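Probable dehydrogenase (Bordetella bronchiseptica, PDB 3MOI) is a probable oxidoreductase of the GFO/IDH/MocA family, expected to use a nicotinamide adenine dinucleotide cofactor (NAD or NADP) bound by its Rossmann-fold domain. Local coordinates at residues 164-169 / 208-213. Sequence-based numbering, arbitrary orientation.
Sequences EELDTS and RPTEGN
Over one face of the Arg208 guanidinium sits the CD1 methyl of Leu166, 3.2 Å above the plane and shifted toward its rim, so that CD1 lies 3.6 Å from both NE and NH2 of Arg208. The other methyl, CD2, stays farther from the group. Arg208 bends at chi3 (105°), which swings NE off the line of the chain, and its NH2 is held beyond the contact by a salt bridge to Glu270. The second flat group, the Glu211 carboxylate, is met by Thr168: OG1 donates to OE1 (2.5 Å) from the syn side, 29° out of the plane, while CG2 of Thr168 lies 3.3 Å from the same oxygen. Glu211 OE2 forms a salt bridge with Arg203, so the carboxylate is gripped through both oxygens. Thr210 OG1, anti to its backbone N (chi1 -176°), lies 2.7 Å from Thr168 OG1 and may donate to it, though Gly172 O competes weakly for the same proton; if it does, the two threonines and Glu211 form a short polar chain. A water joins the backbones by accepting from Thr168 N and donating to Pro209 O. On the Thr168 side, Asp167 OD1 closes an Asx turn by accepting from Ser169 N; Ser169 OG reaches OD1 from the same face of the carboxylate. Pro209 centres an inverse gamma turn and brings its CD to 3.5 Å from Leu166 O. The contact joins two loop segments of the C-terminal domain: 164-169 leads toward helix 174-177, which Thr168 and Glu211 also touch; 208-213 is the later part of the loop from strand 194-202, running into the antiparallel strand 213-220.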
loop_
_atom_site.group_PDB
_atom_site.type_symbol
_atom_site.label_atom_id
_atom_site.label_comp_id
_atom_site.label_asym_id
_atom_site.label_seq_id
_atom_site.Cartn_x
_atom_site.Cartn_y
_atom_site.Cartn_z
ATOM N N GLU A 164 -7.085 -23.854 18.566
ATOM C CA GLU A 164 -6.379 -22.778 19.279
ATOM C C GLU A 164 -5.705 -21.717 18.365
ATOM O O GLU A 164 -5.458 -20.580 18.800
ATOM C CB GLU A 164 -5.343 -23.337 20.235
ATOM C CG GLU A 164 -4.231 -24.198 19.556
ATOM C CD GLU A 164 -4.513 -25.732 19.595
ATOM O OE1 GLU A 164 -5.733 -26.152 19.578
ATOM O OE2 GLU A 164 -3.484 -26.478 19.643
ATOM N N GLU A 165 -5.379 -22.060 17.123
ATOM C CA GLU A 165 -4.799 -21.060 16.223
ATOM C C GLU A 165 -5.823 -20.039 15.696
ATOM O O GLU A 165 -5.416 -19.072 15.025
ATOM C CB GLU A 165 -4.166 -21.727 15.019
ATOM C CG GLU A 165 -2.915 -22.484 15.267
ATOM C CD GLU A 165 -2.458 -23.162 13.981
ATOM O OE1 GLU A 165 -2.944 -24.260 13.693
ATOM O OE2 GLU A 165 -1.640 -22.583 13.242
ATOM N N LEU A 166 -7.125 -20.283 15.932
ATOM C CA LEU A 166 -8.212 -19.308 15.625
ATOM C C LEU A 166 -8.750 -18.602 16.892
ATOM O O LEU A 166 -9.939 -18.229 16.963
ATOM C CB LEU A 166 -9.370 -19.971 14.847
ATOM C CG LEU A 166 -8.891 -20.801 13.648
ATOM C CD1 LEU A 166 -10.003 -21.662 13.040
ATOM C CD2 LEU A 166 -8.225 -19.894 12.616
ATOM N N ASP A 167 -7.862 -18.457 17.877
ATOM C CA ASP A 167 -8.117 -17.721 19.099
ATOM C C ASP A 167 -6.930 -16.799 19.392
ATOM O O ASP A 167 -5.852 -17.212 19.861
ATOM C CB ASP A 167 -8.338 -18.698 20.246
ATOM C CG ASP A 167 -8.715 -18.007 21.582
ATOM O OD1 ASP A 167 -8.626 -16.763 21.686
ATOM O OD2 ASP A 167 -9.081 -18.741 22.546
ATOM N N THR A 168 -7.138 -15.531 19.105
ATOM C CA THR A 168 -6.109 -14.540 19.371
ATOM C C THR A 168 -5.564 -14.660 20.800
ATOM O O THR A 168 -4.382 -14.487 21.003
ATOM C CB THR A 168 -6.633 -13.101 19.133
ATOM O OG1 THR A 168 -7.102 -12.997 17.775
ATOM C CG2 THR A 168 -5.513 -12.034 19.396
ATOM N N SER A 169 -6.419 -14.970 21.773
ATOM C CA SER A 169 -5.993 -15.120 23.159
ATOM C C SER A 169 -4.942 -16.238 23.319
ATOM O O SER A 169 -4.172 -16.234 24.248
ATOM C CB SER A 169 -7.212 -15.385 24.093
ATOM O OG SER A 169 -7.578 -16.759 24.098
ATOM N N ARG A 208 -14.077 -18.080 12.130
ATOM C CA ARG A 208 -12.653 -18.189 12.390
ATOM C C ARG A 208 -12.181 -16.880 13.025
ATOM O O ARG A 208 -11.461 -16.140 12.412
ATOM C CB ARG A 208 -11.881 -18.479 11.088
ATOM C CG ARG A 208 -12.492 -19.535 10.179
ATOM C CD ARG A 208 -11.464 -20.072 9.186
ATOM N NE ARG A 208 -11.037 -21.406 9.607
ATOM C CZ ARG A 208 -9.848 -21.947 9.384
ATOM N NH1 ARG A 208 -8.891 -21.301 8.730
ATOM N NH2 ARG A 208 -9.609 -23.162 9.825
ATOM N N PRO A 209 -12.554 -16.642 14.282
ATOM C CA PRO A 209 -12.611 -15.291 14.808
ATOM C C PRO A 209 -11.313 -14.806 15.390
ATOM O O PRO A 209 -11.237 -14.480 16.564
ATOM C CB PRO A 209 -13.702 -15.396 15.893
ATOM C CG PRO A 209 -13.618 -16.750 16.377
ATOM C CD PRO A 209 -12.972 -17.615 15.290
ATOM N N THR A 210 -10.291 -14.755 14.558
ATOM C CA THR A 210 -9.077 -14.141 14.938
ATOM C C THR A 210 -8.804 -13.086 13.871
ATOM O O THR A 210 -9.504 -12.991 12.904
ATOM C CB THR A 210 -7.935 -15.155 15.059
ATOM O OG1 THR A 210 -6.753 -14.472 15.547
ATOM C CG2 THR A 210 -7.638 -15.814 13.728
ATOM N N GLU A 211 -7.773 -12.282 14.058
ATOM C CA GLU A 211 -7.505 -11.223 13.144
ATOM C C GLU A 211 -7.052 -11.807 11.819
ATOM O O GLU A 211 -6.105 -12.559 11.768
ATOM C CB GLU A 211 -6.432 -10.291 13.714
ATOM C CG GLU A 211 -6.924 -9.367 14.818
ATOM C CD GLU A 211 -7.000 -9.992 16.195
ATOM O OE1 GLU A 211 -6.336 -11.033 16.386
ATOM O OE2 GLU A 211 -7.752 -9.450 17.086
ATOM N N GLY A 212 -7.736 -11.452 10.754
ATOM C CA GLY A 212 -7.268 -11.741 9.424
ATOM C C GLY A 212 -6.777 -10.591 8.569
ATOM O O GLY A 212 -6.101 -10.850 7.574
ATOM N N ASN A 213 -7.084 -9.330 8.915
ATOM C CA ASN A 213 -6.464 -8.190 8.199
ATOM C C ASN A 213 -6.053 -7.029 9.055
ATOM O O ASN A 213 -6.629 -6.735 10.099
ATOM C CB ASN A 213 -7.378 -7.666 7.108
ATOM C CG ASN A 213 -8.711 -7.087 7.659
ATOM O OD1 ASN A 213 -9.450 -7.763 8.328
ATOM N ND2 ASN A 213 -8.996 -5.865 7.348
HETATM O O HOH W 1 -9.656 -14.581 18.644
#